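PDB 6ZPV: MgGH51 from Meripilus giganteus, which probably hydrolyses terminal alpha-L-arabinofuranosyl residues from arabinose-bearing polysaccharides, as a fungal GH51 alpha-L-arabinofuranosidase. Local coordinates for residues V289-S294 against V346-E351; F354-Y359 against A381-W386; R362-V367 against V389-P394; Y397-Y402 against T423-G428. All blocks are in the same frame, centred on the assembly; numbering follows the deposited sequence.

Interaction 1: V289-S294 against V346-E351; sequences VWAGYS and VEVGNE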
# COMPACT_ATOMS: atom_id res chain seq x y z
N VAL A 289 -2.56 -5.79 14.57
CA VAL A 289 -1.83 -6.86 15.25
C VAL A 289 -2.50 -8.19 14.95
O VAL A 289 -3.72 -8.30 14.90
CB VAL A 289 -1.70 -6.64 16.77
CG1 VAL A 289 -0.86 -5.42 17.05
CG2 VAL A 289 -3.03 -6.54 17.51
N TRP A 290 -1.67 -9.22 14.78
CA TRP A 290 -2.16 -10.59 14.62
C TRP A 290 -2.87 -11.02 15.89
O TRP A 290 -2.41 -10.72 17.01
CB TRP A 290 -0.96 -11.49 14.28
CG TRP A 290 -1.40 -12.85 13.80
CD1 TRP A 290 -1.76 -13.14 12.51
CD2 TRP A 290 -1.52 -14.07 14.52
NE1 TRP A 290 -2.13 -14.45 12.39
CE2 TRP A 290 -1.98 -15.05 13.62
CE3 TRP A 290 -1.20 -14.47 15.83
CZ2 TRP A 290 -2.16 -16.39 13.97
CZ3 TRP A 290 -1.36 -15.78 16.21
CH2 TRP A 290 -1.82 -16.75 15.28
N ALA A 291 -3.99 -11.75 15.73
CA ALA A 291 -4.92 -11.95 16.87
C ALA A 291 -5.28 -13.41 17.08
O ALA A 291 -6.31 -13.68 17.69
CB ALA A 291 -6.14 -11.08 16.71
N GLY A 292 -4.44 -14.34 16.68
CA GLY A 292 -4.68 -15.76 16.99
C GLY A 292 -5.47 -16.53 15.97
O GLY A 292 -5.91 -17.65 16.26
N TYR A 293 -5.66 -16.00 14.78
CA TYR A 293 -6.36 -16.66 13.65
C TYR A 293 -5.56 -16.55 12.38
O TYR A 293 -4.98 -15.48 12.10
CB TYR A 293 -7.78 -16.08 13.47
CG TYR A 293 -8.55 -16.74 12.37
CD1 TYR A 293 -9.07 -18.00 12.53
CD2 TYR A 293 -8.80 -16.10 11.18
CE1 TYR A 293 -9.76 -18.62 11.50
CE2 TYR A 293 -9.52 -16.69 10.16
CZ TYR A 293 -9.99 -17.97 10.30
OH TYR A 293 -10.73 -18.60 9.34
N SER A 294 -5.56 -17.61 11.59
CA SER A 294 -4.97 -17.60 10.25
C SER A 294 -5.93 -18.19 9.24
O SER A 294 -6.94 -18.79 9.61
CB SER A 294 -3.59 -18.30 10.27
OG SER A 294 -3.69 -19.63 10.71
N VAL A 346 -5.13 0.85 16.97
CA VAL A 346 -4.65 -0.50 16.72
C VAL A 346 -5.84 -1.38 16.38
O VAL A 346 -6.86 -1.35 17.12
CB VAL A 346 -3.82 -1.08 17.89
CG1 VAL A 346 -3.63 -2.58 17.75
CG2 VAL A 346 -2.51 -0.33 18.01
N GLU A 347 -5.71 -2.14 15.29
CA GLU A 347 -6.78 -3.05 14.86
C GLU A 347 -6.43 -4.48 15.29
O GLU A 347 -5.29 -4.94 15.08
CB GLU A 347 -6.97 -2.93 13.33
CG GLU A 347 -8.14 -3.73 12.81
CD GLU A 347 -8.64 -3.29 11.45
OE1 GLU A 347 -8.08 -2.34 10.89
OE2 GLU A 347 -9.65 -3.93 10.97
N VAL A 348 -7.40 -5.17 15.89
CA VAL A 348 -7.13 -6.49 16.50
C VAL A 348 -7.54 -7.55 15.48
O VAL A 348 -8.74 -7.92 15.38
CB VAL A 348 -7.85 -6.59 17.85
CG1 VAL A 348 -7.63 -7.96 18.48
CG2 VAL A 348 -7.40 -5.47 18.77
N GLY A 349 -6.57 -8.06 14.73
CA GLY A 349 -6.85 -9.07 13.71
C GLY A 349 -7.25 -8.45 12.37
O GLY A 349 -7.07 -7.24 12.14
N ASN A 350 -7.76 -9.31 11.50
CA ASN A 350 -8.34 -8.88 10.21
C ASN A 350 -9.53 -9.78 9.94
O ASN A 350 -9.43 -11.02 9.95
CB ASN A 350 -7.35 -9.02 9.05
CG ASN A 350 -7.96 -8.57 7.75
OD1 ASN A 350 -8.30 -7.38 7.63
ND2 ASN A 350 -8.15 -9.48 6.79
N GLU A 351 -10.69 -9.14 9.67
CA GLU A 351 -11.87 -9.90 9.19
C GLU A 351 -12.13 -11.10 10.09
O GLU A 351 -12.42 -12.21 9.62
CB GLU A 351 -11.77 -10.27 7.72
CG GLU A 351 -11.76 -9.05 6.80
CD GLU A 351 -12.13 -9.33 5.36
OE1 GLU A 351 -11.94 -10.50 4.90
OE2 GLU A 351 -12.61 -8.37 4.69
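Val289 bridges to Val348 as a parallel beta pair, the evidence being two backbone hydrogen bonds that reach from one residue to the two neighbours of its partner. Val289 N donates to Glu347 O at 2.9 Å with an N-H...O angle of 167°, and Val289 O receives Gly349 N at 2.9 Å with a more bent 144°. The Val289 side chain can be followed outward from this bridge. Its CB has no close partner across the contact, so the two methyls do the touching. CG2 occupies the crowded position between the backbone N and the carbonyl carbon (CG1 at chi1 -65°) and lies 3.7 Å from Glu347 O, near the same carbonyl oxygen that takes the Val289 N-H. The Val346 methyl CG1 lies 4.0 Å from Val289 CG2 and equally far from Val289 CG1, and the two valine side chains cross at about a right angle. Beyond the bridge the pairing gives way to packing: Ala291 CB rests 3.6 Å from Gly349 N and 3.9 Å from Val348 CG1. With Gly349 at positive phi, a side chain there would press on both Ala291 CB and the carbonyl oxygen of Val348. Glu347 turns its carboxylate away from Val289, into a salt bridge with Arg226. Around the pair, helix 306-320 covers Val289 through Ala312 and Gln315 and Val346 through Ile316. Helix 359-373 packs Trp363 and Val367 on Val348, while strand 378-381 hydrogen-bonds the far edge of strand 345-348 in the parallel barrel sheet.

Interaction 2: F354-Y359 against A381-W386; sequences FAAGSY and ATTNAW. With NAG (2-acetamido-2-deoxy-beta-D-glucopyranose), chain B; NAG (2-acetamido-2-deoxy-beta-D-glucopyranose), chain C.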
# COMPACT_ATOMS: atom_id res chain seq x y z
N PHE A 354 -15.00 -13.95 10.03
CA PHE A 354 -14.86 -15.32 9.51
C PHE A 354 -14.51 -16.35 10.60
O PHE A 354 -14.59 -17.55 10.35
CB PHE A 354 -13.79 -15.37 8.43
CG PHE A 354 -14.21 -14.84 7.08
CD1 PHE A 354 -15.37 -15.27 6.46
CD2 PHE A 354 -13.39 -13.94 6.40
CE1 PHE A 354 -15.70 -14.80 5.20
CE2 PHE A 354 -13.75 -13.52 5.13
CZ PHE A 354 -14.89 -13.92 4.53
N ALA A 355 -14.13 -15.86 11.80
CA ALA A 355 -13.71 -16.70 12.94
C ALA A 355 -14.37 -16.18 14.21
O ALA A 355 -13.73 -15.96 15.23
CB ALA A 355 -12.19 -16.70 13.02
N ALA A 356 -15.69 -15.94 14.11
CA ALA A 356 -16.42 -15.30 15.21
C ALA A 356 -16.67 -16.20 16.40
O ALA A 356 -17.04 -15.70 17.47
CB ALA A 356 -17.66 -14.67 14.67
N GLY A 357 -16.52 -17.52 16.22
CA GLY A 357 -16.63 -18.43 17.37
C GLY A 357 -15.53 -18.25 18.37
O GLY A 357 -15.81 -18.38 19.58
N SER A 358 -14.34 -17.90 17.95
CA SER A 358 -13.19 -17.67 18.87
C SER A 358 -12.91 -16.20 19.12
O SER A 358 -12.20 -15.89 20.07
CB SER A 358 -11.97 -18.36 18.32
OG SER A 358 -11.59 -17.74 17.11
N TYR A 359 -13.36 -15.31 18.25
CA TYR A 359 -12.97 -13.90 18.44
C TYR A 359 -13.37 -13.39 19.81
O TYR A 359 -12.61 -12.57 20.36
CB TYR A 359 -13.50 -12.98 17.34
CG TYR A 359 -12.84 -11.61 17.30
CD1 TYR A 359 -11.49 -11.47 16.98
CD2 TYR A 359 -13.55 -10.43 17.46
CE1 TYR A 359 -10.88 -10.25 16.80
CE2 TYR A 359 -12.96 -9.19 17.26
CZ TYR A 359 -11.64 -9.10 16.87
OH TYR A 359 -11.11 -7.85 16.58
N ALA A 381 -12.26 -3.45 16.64
CA ALA A 381 -12.74 -4.82 16.47
C ALA A 381 -13.05 -5.09 14.98
O ALA A 381 -13.48 -4.17 14.25
CB ALA A 381 -13.94 -5.05 17.34
N THR A 382 -12.95 -6.37 14.60
CA THR A 382 -13.07 -6.72 13.19
C THR A 382 -14.20 -7.69 12.89
O THR A 382 -14.43 -8.02 11.71
CB THR A 382 -11.75 -7.35 12.70
OG1 THR A 382 -11.68 -8.64 13.31
CG2 THR A 382 -10.54 -6.49 12.99
N THR A 383 -14.91 -8.19 13.90
CA THR A 383 -16.13 -8.93 13.67
C THR A 383 -17.23 -7.97 13.13
O THR A 383 -17.07 -6.74 13.20
CB THR A 383 -16.57 -9.63 14.96
OG1 THR A 383 -16.28 -8.81 16.10
CG2 THR A 383 -15.90 -10.98 15.10
N ASN A 384 -18.33 -8.57 12.68
CA ASN A 384 -19.49 -7.74 12.30
C ASN A 384 -19.96 -6.99 13.55
O ASN A 384 -19.94 -7.56 14.70
CB ASN A 384 -20.62 -8.62 11.77
CG ASN A 384 -20.24 -9.32 10.49
OD1 ASN A 384 -19.50 -8.78 9.67
ND2 ASN A 384 -20.78 -10.52 10.30
N ALA A 385 -20.42 -5.79 13.38
CA ALA A 385 -20.72 -4.96 14.55
C ALA A 385 -21.75 -5.63 15.43
O ALA A 385 -22.83 -5.97 14.96
CB ALA A 385 -21.16 -3.60 14.07
N TRP A 386 -21.39 -5.81 16.69
CA TRP A 386 -22.29 -6.20 17.79
C TRP A 386 -22.74 -7.65 17.77
O TRP A 386 -23.51 -8.04 18.67
CB TRP A 386 -23.53 -5.26 17.87
CG TRP A 386 -23.08 -3.84 17.88
CD1 TRP A 386 -23.31 -2.93 16.90
CD2 TRP A 386 -22.28 -3.18 18.84
NE1 TRP A 386 -22.66 -1.74 17.16
CE2 TRP A 386 -22.05 -1.87 18.37
CE3 TRP A 386 -21.72 -3.56 20.05
CZ2 TRP A 386 -21.27 -0.97 19.07
CZ3 TRP A 386 -20.96 -2.66 20.76
CH2 TRP A 386 -20.73 -1.38 20.26
C1 NAG B . -25.05 1.03 20.03
C2 NAG B . -24.83 -0.14 21.02
C3 NAG B . -25.03 -1.52 20.44
C4 NAG B . -26.23 -1.70 19.58
C5 NAG B . -26.28 -0.50 18.64
C6 NAG B . -27.58 -0.49 17.81
C7 NAG B . -23.35 0.69 22.79
C8 NAG B . -21.90 0.94 23.24
N2 NAG B . -23.54 -0.01 21.69
O3 NAG B . -24.97 -2.54 21.47
O4 NAG B . -26.22 -2.85 18.74
O5 NAG B . -26.29 0.73 19.31
O6 NAG B . -28.72 -0.58 18.68
O7 NAG B . -24.30 1.06 23.48
C1 NAG C . -26.94 -3.98 19.17
C2 NAG C . -27.22 -4.88 17.97
C3 NAG C . -27.93 -6.11 18.41
C4 NAG C . -27.03 -6.77 19.46
C5 NAG C . -26.59 -5.79 20.56
C6 NAG C . -25.57 -6.38 21.57
C7 NAG C . -27.56 -3.85 15.78
C8 NAG C . -28.56 -3.09 14.90
N2 NAG C . -28.00 -4.13 16.98
O3 NAG C . -28.01 -7.00 17.28
O4 NAG C . -27.74 -7.79 20.18
O5 NAG C . -25.99 -4.64 20.02
O6 NAG C . -25.03 -5.49 22.59
O7 NAG C . -26.44 -4.07 15.37
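Tyr359 packs tightly on Thr382 and Thr383, whereas the rest of the 354-359 loop barely touches 381-386. With CG anti to the backbone N (chi1 -165°), the phenol reaches from the start of helix 359-373 to the loop after strand 378-381. Thr383 CG2 approaches Tyr359 CD2 to 3.4 Å, meeting the ring obliquely, and Thr383 OG1 stands 3.5 Å from Tyr359 CE2. At the tip, Thr382 N donates to Tyr359 OH over 3.1 Å at a bent 139°. The looser flank has Ala356 CB 4.1 Å from Thr383 CG2, next to exposed Gly357. The chain runs on through 384-385 to Trp386, which presents one indole face to the chain B NAG, whose C3 sits 3.6 Å above the ring centre; Trp386 CB lies 3.3 Å from O5 of the chain C NAG. An alanine in place of Trp386 would probably leave the chain B sugar without its flat support and the Tyr425 hydroxyl without the indole N-H it bonds. Tyr359 OH works as a two-way joint: it accepts from Thr382 N, while its bond to Val348 O, a carbonyl that can only accept, implies that its proton points there. One buried hydroxyl thus ties the ends of strands 345-348 and 378-381, while on the glycan side Trp386 offers a ring face and its CB to the sugars and Asn387 ND2 supplies a hydrogen bond.

Interaction 3: R362-V367 against V389-P394; sequences RWHDFV and VLSPVP. With MAN (alpha-D-mannopyranose), chain D.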
# COMPACT_ATOMS: atom_id res chain seq x y z
N ARG A 362 -10.47 -14.18 21.99
CA ARG A 362 -9.25 -13.59 21.43
C ARG A 362 -9.25 -12.05 21.64
O ARG A 362 -8.26 -11.49 22.17
CB ARG A 362 -9.04 -13.98 19.97
CG ARG A 362 -8.87 -15.48 19.80
CD ARG A 362 -8.59 -15.92 18.36
NE ARG A 362 -9.69 -15.67 17.43
CZ ARG A 362 -9.76 -14.79 16.43
NH1 ARG A 362 -8.80 -13.89 16.23
NH2 ARG A 362 -10.77 -14.82 15.61
N TRP A 363 -10.33 -11.41 21.22
CA TRP A 363 -10.52 -9.98 21.51
C TRP A 363 -10.40 -9.73 23.01
O TRP A 363 -9.69 -8.79 23.43
CB TRP A 363 -11.92 -9.54 21.02
CG TRP A 363 -12.33 -8.18 21.50
CD1 TRP A 363 -13.06 -7.88 22.60
CD2 TRP A 363 -11.99 -6.91 20.90
NE1 TRP A 363 -13.18 -6.54 22.77
CE2 TRP A 363 -12.54 -5.92 21.73
CE3 TRP A 363 -11.25 -6.51 19.77
CZ2 TRP A 363 -12.41 -4.57 21.46
CZ3 TRP A 363 -11.12 -5.17 19.52
CH2 TRP A 363 -11.69 -4.21 20.35
N HIS A 364 -11.12 -10.45 23.84
CA HIS A 364 -11.07 -10.15 25.28
C HIS A 364 -9.63 -10.22 25.78
O HIS A 364 -9.18 -9.29 26.49
CB HIS A 364 -11.94 -11.13 26.05
CG HIS A 364 -11.84 -10.91 27.53
ND1 HIS A 364 -10.81 -11.45 28.30
CD2 HIS A 364 -12.55 -10.12 28.35
CE1 HIS A 364 -10.96 -11.04 29.57
NE2 HIS A 364 -11.96 -10.26 29.61
N ASP A 365 -8.94 -11.29 25.46
CA ASP A 365 -7.62 -11.47 26.09
C ASP A 365 -6.57 -10.49 25.49
O ASP A 365 -5.79 -9.93 26.23
CB ASP A 365 -7.16 -12.93 25.98
CG ASP A 365 -8.03 -13.91 26.77
OD1 ASP A 365 -8.96 -13.47 27.48
OD2 ASP A 365 -7.70 -15.10 26.74
N PHE A 366 -6.62 -10.29 24.17
CA PHE A 366 -5.72 -9.30 23.57
C PHE A 366 -6.02 -7.94 24.08
O PHE A 366 -5.07 -7.24 24.49
CB PHE A 366 -5.77 -9.34 22.03
CG PHE A 366 -4.84 -10.31 21.35
CD1 PHE A 366 -5.20 -11.65 21.22
CD2 PHE A 366 -3.63 -9.89 20.89
CE1 PHE A 366 -4.32 -12.54 20.62
CE2 PHE A 366 -2.74 -10.79 20.29
CZ PHE A 366 -3.10 -12.10 20.15
N VAL A 367 -7.25 -7.46 24.02
CA VAL A 367 -7.50 -6.05 24.35
C VAL A 367 -7.36 -5.83 25.87
O VAL A 367 -6.85 -4.78 26.28
CB VAL A 367 -8.86 -5.57 23.81
CG1 VAL A 367 -9.16 -4.15 24.25
CG2 VAL A 367 -8.86 -5.69 22.31
N VAL A 389 -21.29 -10.43 20.64
CA VAL A 389 -21.12 -9.39 21.65
C VAL A 389 -19.75 -9.53 22.32
O VAL A 389 -19.41 -10.59 22.81
CB VAL A 389 -22.21 -9.50 22.68
CG1 VAL A 389 -22.01 -8.40 23.72
CG2 VAL A 389 -23.59 -9.48 22.02
N LEU A 390 -18.93 -8.49 22.24
CA LEU A 390 -17.56 -8.49 22.74
C LEU A 390 -17.39 -7.82 24.09
O LEU A 390 -18.11 -6.87 24.39
CB LEU A 390 -16.62 -7.86 21.73
CG LEU A 390 -16.65 -8.47 20.33
CD1 LEU A 390 -15.74 -7.66 19.39
CD2 LEU A 390 -16.23 -9.92 20.33
N SER A 391 -16.41 -8.30 24.85
CA SER A 391 -15.99 -7.71 26.13
C SER A 391 -14.48 -7.63 26.09
O SER A 391 -13.80 -8.63 25.84
CB SER A 391 -16.43 -8.63 27.25
OG SER A 391 -15.96 -8.11 28.46
N PRO A 392 -13.85 -6.46 26.36
CA PRO A 392 -14.52 -5.19 26.64
C PRO A 392 -15.31 -4.67 25.43
O PRO A 392 -15.13 -5.07 24.29
CB PRO A 392 -13.31 -4.26 26.98
CG PRO A 392 -12.18 -4.81 26.22
CD PRO A 392 -12.40 -6.29 26.28
N VAL A 393 -16.22 -3.75 25.72
CA VAL A 393 -17.05 -3.10 24.67
C VAL A 393 -16.12 -2.40 23.71
O VAL A 393 -15.27 -1.59 24.09
CB VAL A 393 -18.07 -2.13 25.28
CG1 VAL A 393 -18.82 -1.37 24.16
CG2 VAL A 393 -19.05 -2.82 26.18
N PRO A 394 -16.16 -2.75 22.39
CA PRO A 394 -15.30 -2.08 21.43
C PRO A 394 -15.66 -0.61 21.30
O PRO A 394 -16.83 -0.29 21.07
CB PRO A 394 -15.53 -2.81 20.12
CG PRO A 394 -16.20 -4.06 20.48
CD PRO A 394 -16.95 -3.80 21.75
C1 MAN D . -27.15 -12.99 22.22
C2 MAN D . -27.68 -14.10 23.11
C3 MAN D . -28.36 -13.57 24.40
C4 MAN D . -27.44 -12.62 25.10
C5 MAN D . -26.97 -11.49 24.16
C6 MAN D . -26.01 -10.49 24.88
O2 MAN D . -26.57 -14.98 23.49
O3 MAN D . -28.61 -14.65 25.27
O4 MAN D . -28.09 -12.08 26.26
O5 MAN D . -26.37 -12.09 23.00
O6 MAN D . -24.76 -11.18 25.14
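This is helix-on-loop packing in which Trp363, on helix 359-373, is held by Leu390, Pro392 and Pro394 of the loop joining strands 378-381 and 396-403. The indole leaves the helix with CG anti to the backbone N (chi1 168°). Its NE1 donates to Pro392 O at 2.9 Å with an N-H...O angle of 153°; the donor lies in the carbonyl plane on a lone pair, and the oxygen is slightly tilted from the indole plane. Both faces of the ring are covered. Leu390 CD1 makes a CH-pi contact 4.0 Å from the centroid of the five-membered ring, only 9° off its normal, and Val367 CG2, one helical turn further on, sits 3.4 Å above the opposite face near the rim. Pro394 CB packs at 3.8 Å from Trp363 CZ2, so the bond at the pyrrole side and this prolyl contact at the benzo side together limit how the indole can turn. Pro392, which follows a cis peptide bond, sets its CG 3.7 Å from Val367 CG1. On the more open flank, His364 CB comes within 3.1 Å of Ser391 O, and the imidazole is steadied from within the helix by ND1 donating to Asp365 OD1 at 2.9 Å. At the loop's outer end, Val389 CG2 lies 3.7 Å from O6 of the mannose. Helix 359-373 is the crossover helix between barrel strands 345-348 and 378-381. The next connection contains no helix, and its proline-bearing loop packs against the preceding helix, within a (beta/alpha)8-type barrel of the GH51 catalytic domain.

Interaction 4: Y397-Y402 against T423-G428; sequences YDVHVY and TTYFEG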
# COMPACT_ATOMS: atom_id res chain seq x y z
N TYR A 397 -15.39 -0.28 15.37
CA TYR A 397 -15.46 -1.44 14.47
C TYR A 397 -14.95 -1.04 13.08
O TYR A 397 -15.20 0.10 12.64
CB TYR A 397 -16.89 -1.94 14.30
CG TYR A 397 -17.36 -2.88 15.39
CD1 TYR A 397 -17.00 -4.23 15.34
CD2 TYR A 397 -18.16 -2.50 16.45
CE1 TYR A 397 -17.41 -5.14 16.27
CE2 TYR A 397 -18.57 -3.41 17.41
CZ TYR A 397 -18.21 -4.75 17.33
OH TYR A 397 -18.68 -5.65 18.23
N ASP A 398 -14.31 -1.99 12.39
CA ASP A 398 -13.88 -1.90 11.00
C ASP A 398 -14.91 -2.62 10.14
O ASP A 398 -15.14 -3.84 10.33
CB ASP A 398 -12.49 -2.50 10.80
CG ASP A 398 -11.94 -2.36 9.39
OD1 ASP A 398 -12.66 -1.72 8.56
OD2 ASP A 398 -10.84 -2.90 9.10
N VAL A 399 -15.53 -1.89 9.22
CA VAL A 399 -16.56 -2.40 8.27
C VAL A 399 -15.96 -2.44 6.88
O VAL A 399 -15.40 -1.42 6.40
CB VAL A 399 -17.80 -1.48 8.33
CG1 VAL A 399 -18.89 -1.96 7.41
CG2 VAL A 399 -18.31 -1.31 9.74
N HIS A 400 -16.08 -3.57 6.18
CA HIS A 400 -15.60 -3.74 4.80
C HIS A 400 -16.77 -4.00 3.88
O HIS A 400 -17.64 -4.80 4.23
CB HIS A 400 -14.64 -4.95 4.69
CG HIS A 400 -13.42 -4.84 5.56
ND1 HIS A 400 -12.55 -5.90 5.70
CD2 HIS A 400 -12.93 -3.83 6.31
CE1 HIS A 400 -11.58 -5.52 6.52
NE2 HIS A 400 -11.77 -4.27 6.91
N VAL A 401 -16.76 -3.43 2.68
CA VAL A 401 -17.79 -3.79 1.67
C VAL A 401 -17.22 -3.69 0.25
O VAL A 401 -16.68 -2.64 -0.13
CB VAL A 401 -19.08 -2.97 1.84
CG1 VAL A 401 -18.89 -1.47 1.64
CG2 VAL A 401 -20.15 -3.51 0.91
N TYR A 402 -17.42 -4.73 -0.51
CA TYR A 402 -17.17 -4.80 -1.95
C TYR A 402 -18.49 -5.05 -2.63
O TYR A 402 -19.20 -6.01 -2.30
CB TYR A 402 -16.15 -5.88 -2.26
CG TYR A 402 -14.80 -5.61 -1.63
CD1 TYR A 402 -13.95 -4.66 -2.15
CD2 TYR A 402 -14.42 -6.28 -0.50
CE1 TYR A 402 -12.74 -4.39 -1.54
CE2 TYR A 402 -13.22 -5.99 0.11
CZ TYR A 402 -12.36 -5.04 -0.40
OH TYR A 402 -11.12 -4.77 0.14
N THR A 423 -19.75 4.68 19.91
CA THR A 423 -18.99 3.83 19.01
C THR A 423 -18.62 4.61 17.76
O THR A 423 -19.45 5.33 17.23
CB THR A 423 -19.80 2.59 18.59
OG1 THR A 423 -20.51 2.07 19.69
CG2 THR A 423 -18.90 1.56 17.96
N THR A 424 -17.40 4.46 17.27
CA THR A 424 -17.04 5.00 15.99
C THR A 424 -16.73 3.86 15.01
O THR A 424 -16.38 2.76 15.40
CB THR A 424 -15.89 6.00 16.12
OG1 THR A 424 -14.74 5.34 16.63
CG2 THR A 424 -16.23 7.21 16.93
N TYR A 425 -16.82 4.18 13.73
CA TYR A 425 -16.76 3.21 12.64
C TYR A 425 -15.69 3.58 11.65
O TYR A 425 -15.58 4.77 11.24
CB TYR A 425 -18.14 3.05 12.01
CG TYR A 425 -19.16 2.50 12.97
CD1 TYR A 425 -19.29 1.13 13.17
CD2 TYR A 425 -19.92 3.31 13.80
CE1 TYR A 425 -20.16 0.61 14.11
CE2 TYR A 425 -20.79 2.81 14.77
CZ TYR A 425 -20.91 1.44 14.92
OH TYR A 425 -21.76 0.88 15.83
N PHE A 426 -14.93 2.59 11.26
CA PHE A 426 -13.84 2.72 10.27
C PHE A 426 -14.29 1.92 9.05
O PHE A 426 -14.50 0.70 9.15
CB PHE A 426 -12.60 2.06 10.86
CG PHE A 426 -11.39 1.91 9.99
CD1 PHE A 426 -11.15 2.77 8.96
CD2 PHE A 426 -10.44 0.92 10.26
CE1 PHE A 426 -9.98 2.68 8.19
CE2 PHE A 426 -9.27 0.82 9.52
CZ PHE A 426 -9.05 1.72 8.49
N GLU A 427 -14.49 2.56 7.89
CA GLU A 427 -14.78 1.85 6.65
C GLU A 427 -13.43 1.46 6.04
O GLU A 427 -12.92 2.15 5.14
CB GLU A 427 -15.63 2.71 5.72
CG GLU A 427 -16.32 1.88 4.66
CD GLU A 427 -17.64 1.26 5.06
OE1 GLU A 427 -18.16 1.52 6.15
OE2 GLU A 427 -18.20 0.47 4.20
N GLY A 428 -12.82 0.40 6.61
CA GLY A 428 -11.41 0.14 6.33
C GLY A 428 -11.10 -0.46 4.99
O GLY A 428 -9.94 -0.47 4.57
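Tyr397 and Asp398 pair with Tyr425 and Phe426 in parallel register, the strand segments at 35° to each other. The backbone bonds establish this: Phe426 N to Tyr397 O at 2.9 Å and Val399 N to Phe426 O at 2.8 Å, with a longer one from Tyr397 N to Thr424 O. At Glu427 and Gly428 the regular pairing is interrupted, since Glu427 centres an inverse gamma turn and Gly428 N is bonded weakly to the backbone acceptors Val399 O and Phe426 O; it resumes with Val401 bonding Glu429 and Ala431. There Asp398, its CG anti to the backbone N (chi1 -176°), takes Gly428 N on the syn side of OD1 at 2.9 Å, somewhat out of the carboxylate plane, while OD2 receives His400 NE2 at 2.7 Å from well above that plane (51°). An alanine at Asp398 would probably leave Gly428 N with weak bonds alone and His400 NE2 without this acceptor, although Glu351 would still hold the other imidazole nitrogen. Packing contacts divide by sheet face. Asp398 and Phe426 lie side by side, Asp398 CG 3.7 Å from Phe426 CD2; on the other face Tyr397 CB makes an apolar contact with Tyr425 CD1 at 4.1 Å, and Tyr397 OH bonds Trp386 N. Glu427 brings OE2 to 3.3 Å from Val401 CG1 and gives OE1 to Tyr415 OH. Two parallel strands joined through helix 405-410 make a beta-alpha-beta crossover of the barrel. The Asp398-His400-Glu351 chain of bonds lies toward the C-terminal strand ends, where such barrels carry their active site.

Interactions 1 to 4 lie in one region of the chain, around the eight-stranded parallel sheet. Their centres are between about 10 and 17 Å apart, on the same side of the chain's centre. Interaction 1 joins strands 284-289 and 345-348, and interaction 4 joins 396-403 and 424-432, with 378-381 between them. Along the chain, interaction 1 closes before the others open; interactions 2 and 3 interleave, both starting around helix 359-373 and finishing in the loop after 378-381; interaction 4 follows. Glu351 of interaction 1 hydrogen-bonds His400 of interaction 4, directly connecting the two strand pairs; interaction 2 joins the loops following two strands, and interaction 3 packs the outer helix on a loop that meets the glycan.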